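Local coordinates for SusD-like carbohydrate binding protein (Bacteroides vulgatus, PDB 3LEW) that probably binds carbohydrate at the bacterial outer membrane as a SusD-family protein, in support of nutrient uptake, at residues L49-A54 and Y65-H70; V59-K64 and Y284-D289; L274-K279 and W323-K328; V419-Y424 and Q448-F453. All blocks are in the same frame, centred on the assembly; numbering follows the deposited sequence. Where two conformers were deposited one is given.

Interaction 1: L49-A54 and Y65-H70; sequences LRANDA and YGFRTH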
# COMPACT_ATOMS: atom_id res chain seq x y z
N LEU A 49 -0.45 0.00 -5.22
CA LEU A 49 -1.31 -0.22 -4.05
C LEU A 49 -2.60 -0.92 -4.48
O LEU A 49 -3.09 -1.86 -3.84
CB LEU A 49 -1.64 1.10 -3.38
CG LEU A 49 -0.41 1.87 -2.86
CD1 LEU A 49 -0.91 3.13 -2.14
CD2 LEU A 49 0.46 1.05 -1.90
N ARG A 50 -3.14 -0.50 -5.65
CA ARG A 50 -4.35 -1.12 -6.15
C ARG A 50 -4.10 -2.57 -6.58
O ARG A 50 -4.89 -3.47 -6.24
CB ARG A 50 -4.97 -0.28 -7.31
CG ARG A 50 -6.05 0.73 -6.92
CD ARG A 50 -5.55 1.94 -6.11
NE ARG A 50 -5.41 1.63 -4.67
CZ ARG A 50 -4.93 2.47 -3.77
NH1 ARG A 50 -4.44 3.67 -4.11
NH2 ARG A 50 -4.93 2.11 -2.49
N ALA A 51 -3.01 -2.82 -7.30
CA ALA A 51 -2.61 -4.17 -7.65
C ALA A 51 -2.52 -5.05 -6.42
O ALA A 51 -3.02 -6.19 -6.42
CB ALA A 51 -1.24 -4.18 -8.42
N ASN A 52 -1.92 -4.51 -5.36
CA ASN A 52 -1.71 -5.24 -4.12
C ASN A 52 -2.99 -5.75 -3.49
O ASN A 52 -3.02 -6.83 -2.94
CB ASN A 52 -0.92 -4.43 -3.09
CG ASN A 52 0.55 -4.16 -3.52
OD1 ASN A 52 1.02 -4.73 -4.54
ND2 ASN A 52 1.21 -3.21 -2.83
N ASP A 53 -4.05 -4.96 -3.55
CA ASP A 53 -5.33 -5.38 -3.03
C ASP A 53 -6.08 -6.29 -3.97
O ASP A 53 -6.77 -7.20 -3.51
CB ASP A 53 -6.17 -4.14 -2.64
CG ASP A 53 -5.61 -3.44 -1.42
OD1 ASP A 53 -5.06 -4.11 -0.50
OD2 ASP A 53 -5.72 -2.20 -1.36
N ALA A 54 -5.98 -6.07 -5.29
CA ALA A 54 -6.58 -6.97 -6.26
C ALA A 54 -5.99 -8.37 -6.12
O ALA A 54 -6.67 -9.37 -6.37
CB ALA A 54 -6.38 -6.43 -7.73
N TYR A 65 -12.24 -1.99 -17.55
CA TYR A 65 -10.85 -1.59 -17.72
C TYR A 65 -10.13 -1.45 -16.39
O TYR A 65 -10.68 -0.96 -15.39
CB TYR A 65 -10.82 -0.26 -18.45
CG TYR A 65 -9.46 0.29 -18.74
CD1 TYR A 65 -8.74 -0.17 -19.82
CD2 TYR A 65 -8.93 1.31 -17.98
CE1 TYR A 65 -7.47 0.37 -20.13
CE2 TYR A 65 -7.69 1.85 -18.29
CZ TYR A 65 -6.99 1.39 -19.37
OH TYR A 65 -5.74 1.94 -19.67
N GLY A 66 -8.85 -1.86 -16.42
CA GLY A 66 -7.97 -1.67 -15.28
C GLY A 66 -7.34 -2.89 -14.68
O GLY A 66 -6.24 -3.32 -15.14
N PHE A 67 -7.94 -3.42 -13.61
CA PHE A 67 -7.26 -4.39 -12.74
C PHE A 67 -7.81 -5.80 -12.72
O PHE A 67 -7.42 -6.59 -11.84
CB PHE A 67 -7.22 -3.81 -11.34
CG PHE A 67 -6.25 -2.64 -11.23
CD1 PHE A 67 -6.67 -1.33 -11.50
CD2 PHE A 67 -4.95 -2.86 -10.83
CE1 PHE A 67 -5.75 -0.24 -11.40
CE2 PHE A 67 -4.08 -1.79 -10.70
CZ PHE A 67 -4.49 -0.49 -10.98
N ARG A 68 -8.61 -6.15 -13.71
CA ARG A 68 -9.18 -7.52 -13.75
C ARG A 68 -8.06 -8.59 -13.81
O ARG A 68 -8.15 -9.57 -13.11
CB ARG A 68 -10.17 -7.73 -14.90
CG ARG A 68 -10.78 -9.20 -14.91
CD ARG A 68 -11.44 -9.57 -16.26
NE ARG A 68 -10.46 -9.46 -17.36
CZ ARG A 68 -9.75 -10.45 -17.88
NH1 ARG A 68 -9.89 -11.70 -17.44
NH2 ARG A 68 -8.90 -10.20 -18.87
N THR A 69 -7.03 -8.38 -14.63
CA THR A 69 -5.97 -9.37 -14.77
C THR A 69 -5.16 -9.50 -13.46
O THR A 69 -4.60 -10.53 -13.22
CB THR A 69 -5.06 -9.12 -15.95
OG1 THR A 69 -4.41 -7.84 -15.82
CG2 THR A 69 -5.84 -9.19 -17.33
N HIS A 70 -5.09 -8.45 -12.66
CA HIS A 70 -4.44 -8.48 -11.35
C HIS A 70 -5.23 -9.37 -10.41
O HIS A 70 -4.63 -10.18 -9.68
CB HIS A 70 -4.25 -7.05 -10.73
CG HIS A 70 -3.61 -6.07 -11.67
ND1 HIS A 70 -4.21 -5.71 -12.85
CD2 HIS A 70 -2.44 -5.38 -11.62
CE1 HIS A 70 -3.43 -4.85 -13.50
NE2 HIS A 70 -2.35 -4.62 -12.76

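Interaction 2: V59-K64 and Y284-D289; sequences VVLNSK and YSFNVD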
# COMPACT_ATOMS: atom_id res chain seq x y z
N VAL A 59 -10.99 -8.63 -2.22
CA VAL A 59 -11.42 -7.75 -3.32
C VAL A 59 -11.79 -8.61 -4.52
O VAL A 59 -11.05 -9.54 -4.86
CB VAL A 59 -10.28 -6.75 -3.69
CG1 VAL A 59 -10.58 -5.95 -4.98
CG2 VAL A 59 -10.01 -5.80 -2.49
N VAL A 60 -12.95 -8.32 -5.11
CA VAL A 60 -13.45 -8.88 -6.35
C VAL A 60 -13.44 -7.79 -7.42
O VAL A 60 -14.11 -6.75 -7.23
CB VAL A 60 -14.95 -9.32 -6.16
CG1 VAL A 60 -15.52 -9.93 -7.42
CG2 VAL A 60 -15.11 -10.29 -4.95
N LEU A 61 -12.78 -8.03 -8.54
CA LEU A 61 -12.77 -7.11 -9.66
C LEU A 61 -13.93 -7.42 -10.62
O LEU A 61 -14.22 -8.59 -10.93
CB LEU A 61 -11.43 -7.15 -10.40
CG LEU A 61 -10.36 -6.15 -9.96
CD1 LEU A 61 -10.67 -4.70 -10.35
CD2 LEU A 61 -10.05 -6.24 -8.41
N ASN A 62 -14.59 -6.37 -11.10
CA ASN A 62 -15.49 -6.53 -12.22
C ASN A 62 -14.69 -6.63 -13.53
O ASN A 62 -13.45 -6.79 -13.53
CB ASN A 62 -16.66 -5.47 -12.21
CG ASN A 62 -16.21 -4.07 -12.56
OD1 ASN A 62 -15.11 -3.90 -13.10
ND2 ASN A 62 -17.05 -3.06 -12.26
N SER A 63 -15.40 -6.56 -14.64
CA SER A 63 -14.92 -6.77 -15.99
C SER A 63 -14.41 -5.50 -16.66
O SER A 63 -14.08 -5.53 -17.86
CB SER A 63 -16.10 -7.27 -16.85
OG SER A 63 -17.04 -6.23 -17.11
N LYS A 64 -14.46 -4.38 -15.96
CA LYS A 64 -14.12 -3.13 -16.59
C LYS A 64 -12.61 -3.01 -16.77
O LYS A 64 -11.79 -3.79 -16.26
CB LYS A 64 -14.66 -1.95 -15.82
CG LYS A 64 -16.15 -1.91 -15.66
CD LYS A 64 -16.84 -1.60 -16.96
CE LYS A 64 -18.32 -1.61 -16.73
NZ LYS A 64 -19.09 -1.42 -17.97
N TYR A 284 -15.77 1.58 -11.35
CA TYR A 284 -16.39 1.03 -10.14
C TYR A 284 -16.01 -0.45 -9.93
O TYR A 284 -16.88 -1.30 -9.72
CB TYR A 284 -17.93 1.21 -10.17
CG TYR A 284 -18.56 1.07 -11.52
CD1 TYR A 284 -18.64 2.15 -12.38
CD2 TYR A 284 -19.09 -0.16 -11.94
CE1 TYR A 284 -19.20 2.03 -13.65
CE2 TYR A 284 -19.65 -0.28 -13.21
CZ TYR A 284 -19.72 0.80 -14.05
OH TYR A 284 -20.34 0.70 -15.30
N SER A 285 -14.72 -0.74 -9.98
CA SER A 285 -14.28 -2.13 -10.22
C SER A 285 -13.77 -2.87 -8.98
O SER A 285 -13.80 -4.11 -8.97
CB SER A 285 -13.20 -2.15 -11.29
OG SER A 285 -12.11 -1.28 -10.93
N PHE A 286 -13.31 -2.12 -7.98
CA PHE A 286 -12.79 -2.70 -6.71
C PHE A 286 -13.94 -3.03 -5.76
O PHE A 286 -14.23 -2.30 -4.83
CB PHE A 286 -11.74 -1.78 -6.07
CG PHE A 286 -10.36 -2.00 -6.61
CD1 PHE A 286 -10.07 -1.76 -7.94
CD2 PHE A 286 -9.37 -2.52 -5.82
CE1 PHE A 286 -8.78 -2.00 -8.48
CE2 PHE A 286 -8.09 -2.76 -6.36
CZ PHE A 286 -7.82 -2.50 -7.67
N ASN A 287 -14.61 -4.16 -6.04
CA ASN A 287 -15.74 -4.54 -5.26
C ASN A 287 -15.28 -5.48 -4.15
O ASN A 287 -14.09 -5.88 -4.09
CB ASN A 287 -16.79 -5.11 -6.16
CG ASN A 287 -17.33 -4.06 -7.12
OD1 ASN A 287 -18.07 -3.18 -6.70
ND2 ASN A 287 -16.92 -4.13 -8.40
N VAL A 288 -16.21 -5.82 -3.29
CA VAL A 288 -15.86 -6.48 -2.04
C VAL A 288 -16.22 -7.98 -2.12
O VAL A 288 -17.27 -8.34 -2.62
CB VAL A 288 -16.59 -5.82 -0.87
CG1 VAL A 288 -16.18 -6.48 0.46
CG2 VAL A 288 -16.35 -4.32 -0.85
N ASP A 289 -15.35 -8.84 -1.61
CA ASP A 289 -15.79 -10.24 -1.34
C ASP A 289 -16.96 -10.19 -0.36
O ASP A 289 -16.83 -9.73 0.77
CB ASP A 289 -14.64 -11.02 -0.69
CG ASP A 289 -14.98 -12.48 -0.40
OD1 ASP A 289 -16.11 -12.93 -0.71
OD2 ASP A 289 -14.08 -13.16 0.15

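Interaction 3: L274-K279 and W323-K328; sequences LDTTTK and WMRNSK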
# COMPACT_ATOMS: atom_id res chain seq x y z
N LEU A 274 -11.52 2.61 -7.38
CA LEU A 274 -11.84 2.46 -5.94
C LEU A 274 -13.25 2.90 -5.54
O LEU A 274 -13.80 2.39 -4.57
CB LEU A 274 -10.87 3.22 -5.06
CG LEU A 274 -9.40 2.83 -5.10
CD1 LEU A 274 -8.61 3.76 -4.24
CD2 LEU A 274 -9.28 1.36 -4.63
N ASP A 275 -13.81 3.86 -6.27
CA ASP A 275 -15.14 4.38 -5.95
C ASP A 275 -16.14 3.54 -6.71
O ASP A 275 -16.20 3.58 -7.95
CB ASP A 275 -15.23 5.87 -6.34
CG ASP A 275 -16.54 6.49 -5.98
OD1 ASP A 275 -17.56 5.77 -5.88
OD2 ASP A 275 -16.59 7.74 -5.86
N THR A 276 -16.90 2.74 -5.96
CA THR A 276 -17.88 1.81 -6.52
C THR A 276 -19.30 2.29 -6.25
O THR A 276 -20.27 1.55 -6.46
CB THR A 276 -17.69 0.41 -5.94
OG1 THR A 276 -17.78 0.44 -4.50
CG2 THR A 276 -16.31 -0.16 -6.36
N THR A 277 -19.42 3.53 -5.76
CA THR A 277 -20.72 4.05 -5.34
C THR A 277 -21.15 5.41 -5.93
O THR A 277 -22.36 5.70 -6.01
CB THR A 277 -20.87 4.09 -3.80
OG1 THR A 277 -19.93 5.01 -3.24
CG2 THR A 277 -20.71 2.69 -3.17
N THR A 278 -20.20 6.30 -6.28
CA THR A 278 -20.57 7.59 -6.84
C THR A 278 -20.99 7.50 -8.33
O THR A 278 -20.25 6.98 -9.16
CB THR A 278 -19.41 8.63 -6.75
OG1 THR A 278 -18.91 8.64 -5.41
CG2 THR A 278 -19.89 10.03 -7.17
N LYS A 279 -22.16 8.02 -8.66
CA LYS A 279 -22.55 8.16 -10.06
C LYS A 279 -21.55 9.04 -10.78
O LYS A 279 -21.33 10.18 -10.37
CB LYS A 279 -23.93 8.81 -10.18
CG LYS A 279 -25.02 7.95 -9.61
CD LYS A 279 -26.37 8.73 -9.59
CE LYS A 279 -27.29 8.22 -8.46
NZ LYS A 279 -28.29 7.25 -8.98
N TRP A 323 -23.29 -6.20 -6.79
CA TRP A 323 -21.99 -6.56 -6.27
C TRP A 323 -21.91 -5.92 -4.88
O TRP A 323 -22.63 -4.95 -4.59
CB TRP A 323 -20.88 -5.99 -7.13
CG TRP A 323 -20.88 -6.42 -8.59
CD1 TRP A 323 -21.85 -6.21 -9.51
CD2 TRP A 323 -19.84 -7.13 -9.27
NE1 TRP A 323 -21.50 -6.74 -10.71
CE2 TRP A 323 -20.25 -7.28 -10.61
CE3 TRP A 323 -18.58 -7.60 -8.89
CZ2 TRP A 323 -19.47 -7.95 -11.57
CZ3 TRP A 323 -17.79 -8.26 -9.86
CH2 TRP A 323 -18.24 -8.41 -11.18
N MSE A 324 -21.03 -6.42 -4.03
CA MSE A 324 -20.85 -5.84 -2.70
C MSE A 324 -19.92 -4.62 -2.84
O MSE A 324 -18.80 -4.75 -3.32
CB MSE A 324 -20.34 -6.91 -1.72
CG MSE A 324 -20.16 -6.42 -0.25
SE MSE A 324 -21.79 -6.31 0.74
CE MSE A 324 -22.12 -8.20 0.88
N ARG A 325 -20.42 -3.46 -2.45
CA ARG A 325 -19.68 -2.22 -2.53
C ARG A 325 -19.17 -1.83 -1.17
O ARG A 325 -19.72 -2.21 -0.15
CB ARG A 325 -20.59 -1.09 -3.02
CG ARG A 325 -21.47 -1.40 -4.18
CD ARG A 325 -20.70 -1.82 -5.42
NE ARG A 325 -21.66 -2.28 -6.42
CZ ARG A 325 -21.40 -2.40 -7.73
NH1 ARG A 325 -20.19 -2.17 -8.22
NH2 ARG A 325 -22.32 -2.86 -8.52
N ASN A 326 -18.07 -1.06 -1.18
CA ASN A 326 -17.58 -0.39 0.00
C ASN A 326 -17.71 1.13 -0.23
O ASN A 326 -17.15 1.65 -1.18
CB ASN A 326 -16.11 -0.77 0.26
CG ASN A 326 -15.67 -0.51 1.68
OD1 ASN A 326 -16.28 0.33 2.43
ND2 ASN A 326 -14.60 -1.21 2.10
N SER A 327 -18.49 1.83 0.61
CA SER A 327 -18.55 3.29 0.55
C SER A 327 -17.22 3.96 1.00
O SER A 327 -17.10 5.20 0.96
CB SER A 327 -19.74 3.80 1.35
OG SER A 327 -19.57 3.50 2.72
N LYS A 328 -16.23 3.17 1.40
CA LYS A 328 -14.99 3.72 2.00
C LYS A 328 -14.34 4.83 1.17
O LYS A 328 -14.08 5.92 1.69
CB LYS A 328 -13.98 2.58 2.25
CG LYS A 328 -12.73 2.97 3.00
CD LYS A 328 -11.92 1.75 3.37
CE LYS A 328 -10.64 2.14 4.05
NZ LYS A 328 -9.81 0.99 4.50
O HOH W 1 -14.54 1.91 -1.82
O HOH W 2 -17.33 3.73 -3.02
O HOH W 3 -15.82 -0.69 -3.20

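Interaction 4: V419-Y424 and Q448-F453; sequences VVRNAY and QGHRFF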
# COMPACT_ATOMS: atom_id res chain seq x y z
N VAL A 419 -3.61 -16.74 -0.27
CA VAL A 419 -4.85 -16.13 -0.73
C VAL A 419 -5.97 -17.11 -0.48
O VAL A 419 -5.81 -18.30 -0.73
CB VAL A 419 -4.79 -15.85 -2.25
CG1 VAL A 419 -6.21 -15.58 -2.85
CG2 VAL A 419 -3.85 -14.71 -2.51
N VAL A 420 -7.12 -16.63 -0.01
CA VAL A 420 -8.27 -17.50 0.24
C VAL A 420 -9.49 -16.83 -0.42
O VAL A 420 -9.75 -15.63 -0.20
CB VAL A 420 -8.57 -17.68 1.77
CG1 VAL A 420 -9.85 -18.51 1.99
CG2 VAL A 420 -7.38 -18.35 2.46
N ARG A 421 -10.19 -17.59 -1.24
CA ARG A 421 -11.36 -17.09 -1.99
C ARG A 421 -12.43 -18.16 -2.13
O ARG A 421 -12.26 -19.14 -2.88
CB ARG A 421 -10.97 -16.63 -3.39
CG ARG A 421 -10.03 -15.40 -3.37
CD ARG A 421 -9.74 -14.92 -4.73
NE ARG A 421 -8.82 -13.77 -4.72
CZ ARG A 421 -8.32 -13.24 -5.83
NH1 ARG A 421 -8.61 -13.79 -7.01
NH2 ARG A 421 -7.49 -12.19 -5.77
N ASN A 422 -13.56 -17.93 -1.48
CA ASN A 422 -14.69 -18.83 -1.57
C ASN A 422 -15.80 -18.30 -2.48
O ASN A 422 -16.01 -17.11 -2.58
CB ASN A 422 -15.19 -19.16 -0.17
CG ASN A 422 -14.17 -19.97 0.60
OD1 ASN A 422 -13.70 -20.99 0.10
ND2 ASN A 422 -13.78 -19.50 1.78
N ALA A 423 -16.49 -19.23 -3.13
CA ALA A 423 -17.58 -18.93 -4.05
C ALA A 423 -18.81 -18.45 -3.26
O ALA A 423 -19.16 -19.04 -2.26
CB ALA A 423 -17.95 -20.19 -4.89
N TYR A 424 -19.44 -17.36 -3.72
CA TYR A 424 -20.70 -16.86 -3.17
C TYR A 424 -21.86 -17.24 -4.07
O TYR A 424 -21.74 -17.14 -5.30
CB TYR A 424 -20.60 -15.33 -2.99
CG TYR A 424 -21.63 -14.78 -2.02
CD1 TYR A 424 -21.44 -14.86 -0.64
CD2 TYR A 424 -22.82 -14.26 -2.48
CE1 TYR A 424 -22.38 -14.45 0.24
CE2 TYR A 424 -23.76 -13.82 -1.62
CZ TYR A 424 -23.54 -13.91 -0.23
OH TYR A 424 -24.50 -13.44 0.62
N GLN A 448 -23.10 -11.18 -6.91
CA GLN A 448 -21.77 -11.56 -7.40
C GLN A 448 -20.71 -11.49 -6.31
O GLN A 448 -20.46 -10.40 -5.75
CB GLN A 448 -21.36 -10.62 -8.54
CG GLN A 448 -20.04 -10.98 -9.22
CD GLN A 448 -20.07 -12.33 -9.86
OE1 GLN A 448 -20.95 -12.63 -10.69
NE2 GLN A 448 -19.13 -13.19 -9.48
N GLY A 449 -20.05 -12.63 -6.09
CA GLY A 449 -18.84 -12.70 -5.26
C GLY A 449 -17.55 -12.90 -6.08
O GLY A 449 -17.46 -12.52 -7.25
N HIS A 450 -16.57 -13.54 -5.47
CA HIS A 450 -15.31 -13.80 -6.15
C HIS A 450 -15.50 -14.52 -7.49
O HIS A 450 -16.46 -15.28 -7.67
CB HIS A 450 -14.39 -14.65 -5.27
CG HIS A 450 -13.56 -13.86 -4.31
ND1 HIS A 450 -12.67 -12.88 -4.73
CD2 HIS A 450 -13.47 -13.89 -2.95
CE1 HIS A 450 -12.07 -12.37 -3.67
NE2 HIS A 450 -12.51 -12.97 -2.59
N ARG A 451 -14.55 -14.29 -8.39
CA ARG A 451 -14.57 -14.88 -9.72
C ARG A 451 -13.37 -15.78 -10.03
O ARG A 451 -13.46 -16.64 -10.91
CB ARG A 451 -14.58 -13.75 -10.75
CG ARG A 451 -15.86 -12.85 -10.66
CD ARG A 451 -15.61 -11.52 -11.40
NE ARG A 451 -15.47 -11.76 -12.81
CZ ARG A 451 -14.80 -11.03 -13.68
NH1 ARG A 451 -14.14 -9.92 -13.35
NH2 ARG A 451 -14.79 -11.44 -14.94
N PHE A 452 -12.26 -15.53 -9.36
CA PHE A 452 -10.99 -16.22 -9.69
C PHE A 452 -10.56 -17.00 -8.49
O PHE A 452 -10.18 -16.42 -7.47
CB PHE A 452 -9.96 -15.19 -10.13
CG PHE A 452 -10.44 -14.35 -11.28
CD1 PHE A 452 -10.65 -14.92 -12.52
CD2 PHE A 452 -10.67 -12.98 -11.12
CE1 PHE A 452 -11.11 -14.15 -13.58
CE2 PHE A 452 -11.10 -12.22 -12.16
CZ PHE A 452 -11.33 -12.78 -13.39
N PHE A 453 -10.71 -18.32 -8.58
CA PHE A 453 -10.55 -19.20 -7.40
C PHE A 453 -9.23 -20.01 -7.33
O PHE A 453 -9.03 -20.82 -6.41
CB PHE A 453 -11.72 -20.20 -7.41
CG PHE A 453 -13.05 -19.54 -7.32
CD1 PHE A 453 -13.45 -18.95 -6.15
CD2 PHE A 453 -13.86 -19.43 -8.44
CE1 PHE A 453 -14.68 -18.27 -6.06
CE2 PHE A 453 -15.10 -18.77 -8.34
CZ PHE A 453 -15.48 -18.20 -7.15
O HOH W 4 -10.34 -21.05 -4.01
O HOH W 5 -16.99 -14.58 -2.75
O HOH W 6 -18.63 -16.13 -6.21
O HOH W 7 -21.65 -14.98 -6.94

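Interaction 1: L49-A54 and Y65-H70
Aromatic contact centres on Phe67. CB of Arg50 sits over one face of its ring, 4.0 Å from the Phe67 ring centroid, in a CH-pi contact displaced toward the rim. Phe67 CE2 lies 3.7 Å from Ala51 N, so the ring also meets the helix backbone. Its first torsion sets CG anti to the carbonyl carbon (chi1 -71°), which turns the ring toward helix 46-54. On its own segment, Phe67 CD2 lies over the centre of the His70 ring. The Phe67 ring also meets Tyr273 and Phe286 edge-to-face. An alanine in place of Phe67 would remove the ring, and would probably loosen the packing between Arg50, His70 and these two aromatics.

Apolar contacts come from two alanines one helix turn apart. Ala51 CB lies 3.6 Å from His70 CD2. Ala54 CB meets His70 CB at 3.7 Å. The small side chains are consistent with the close approach of the helix to residues 67-70.

Polar groups find partners elsewhere. Arg50 bends away at chi2 and chi3, and its guanidinium bonds Gln270 and the carbonyl of Gly404. His70 NE2 bonds Thr82 OG1.

Phe67 is the N-cap residue of helix 68-71. The contact is a buried packing of two successive helices through an aromatic N-cap residue, within the starch-binding-associated region of a SusD-family protein.

Interaction 2: V59-K64 and Y284-D289
Strands 59-61 and 286-288 form a two-stranded antiparallel sheet. Val60 and Asn287 are its hydrogen-bonded pair. Val60 N donates to Asn287 O at 2.9 Å, and Asn287 N returns a bond to Val60 O at 2.9 Å with a less straight angle of 138°. Beyond the strand, Asn62 N donates to Ser285 O at 3.2 Å, in the carbonyl plane and on a lone pair. That oxygen also takes a weak bond from Asn287 N, which closes an inverse gamma turn centred on Phe286.

Leu61 and Phe286 project to the same face. Leu61 CD2 stands over the centre of the Phe286 ring, 4.3 Å from its centroid, in a CH-pi contact. Val59 CG1 reaches Phe286 CD2 at 3.7 Å.

The Asn62 side chain takes the crowded position between backbone N and carbonyl carbon (chi1 72°). Its OD1 accepts from Lys64 N at 3.0 Å and closes an Asx turn. Its ND2 bonds the carbonyl of Tyr283. The amide stands 89° to the Tyr284 ring. An alanine in place of Asn62 would remove both side-chain bonds, and would probably loosen the turn and its hold on residues 283-285. Lys64 CE approaches Tyr284 OH at 3.4 Å.

This is a short antiparallel strand pair, with an Asx turn after strand 59-61 and an inverse gamma turn at the start of strand 286-288.

Interaction 3: L274-K279 and W323-K328
Two backbone N-H groups grip Asp275 OD1. Thr277 N donates at 2.9 Å to Asp275 OD1, nearly along its C-O axis. Thr278 N donates at 2.7 Å to the syn lone pair of Asp275 OD1, almost straight at 176°. These bonds form an Asx turn and an Asx motif. Asp275 OD2 takes Thr278 OG1 on its own syn side and also receives the N-H of Phe331. Four bonds thus fix the carboxylate just after helix 271-274 and shape the loop that meets strand 321-326.

Water joins the loop to Asn326. Water 2 accepts from Thr276 N and Thr277 OG1 and donates to Asn326 O at 2.8 Å. Water 3 lies 2.6 Å from Thr276 OG1 and accepts from Asn326 N. Water 1 lies between Leu274 O and Asn326 O, among competing acceptors.

Direct touching involves Arg325. Thr276 OG1 sits 3.5 Å from Arg325 CB. Thr277 CG2 meets Arg325 CB at 3.8 Å, the two side chains lying alongside and pointing opposite ways. The Arg325 chain bends at chi2 (-59°). Its guanidinium has Trp323 CB over one face and makes a salt bridge with Asp311.

Strand 321-326 runs between strands 306-309 and 440-448 in the mixed sheet. The loop after helix 271-274 lies against it through this water layer, with strand 286-288 alongside both segments.

Interaction 4: V419-Y424 and Q448-F453
Arg421 carries the contact with an extended chain. Its CG is anti to the carbonyl carbon (chi1 -65°). The chain then runs straight to NE across the face of the His450 ring, the two side chains pointing at about a right angle to each other. Arg421 CG lies over the ring centre, 3.6 Å from the His450 centroid, in a CH-pi contact. The guanidinium is turned only 11° from the ring plane. Its NH1 donates to Phe452 O at 3.1 Å, nearly straight at 168°, in the guanidinium plane and on a carbonyl lone pair. NH1 also bonds the carbonyl of Asn71, NH2 that of Gly56, and His450 NE2 that of Ser57.

Phe453 CG is anti to the carbonyl carbon, beside the backbone N, which brings the ring back to residues 421-423. Arg421 O lies at its edge, 3.5 Å from Phe453 CD1, and Ala423 CB touches Phe453 CZ at 3.9 Å. Tyr424 has CG anti to the backbone N; its CB packs 3.9 Å from Gly449 CA. Four waters bridge the two backbones.

Residues 448-453 leave strand 440-448 and pass helix 68-71, which Phe452 touches. Arg451 bonds the carbonyl of Leu61 in strand 59-61. Residues 419-424 lead from helix 408-414 toward strand 429-434.

Interaction 1 closes the shortest loop, from helix 46-54 to helix 68-71. Strand 59-61 lies inside that loop and opens interaction 2, so the two cross. Interaction 2 spans over two hundred residues, many of them helical, before closing at 284-289. Interaction 3 opens earlier, at 274-279, and closes at 323-328, so it crosses interaction 2 in turn. Interaction 4 follows in series and closes the loop that holds strands 429-434 and 440-448. None nests within another. All four touch one another; the centres of 1 and 2, and of 2 and 3, are closest, about 9 Å apart. Together they tie helices 46-54 and 68-71 to strands 59-61 and 286-288, and these to the mixed sheet.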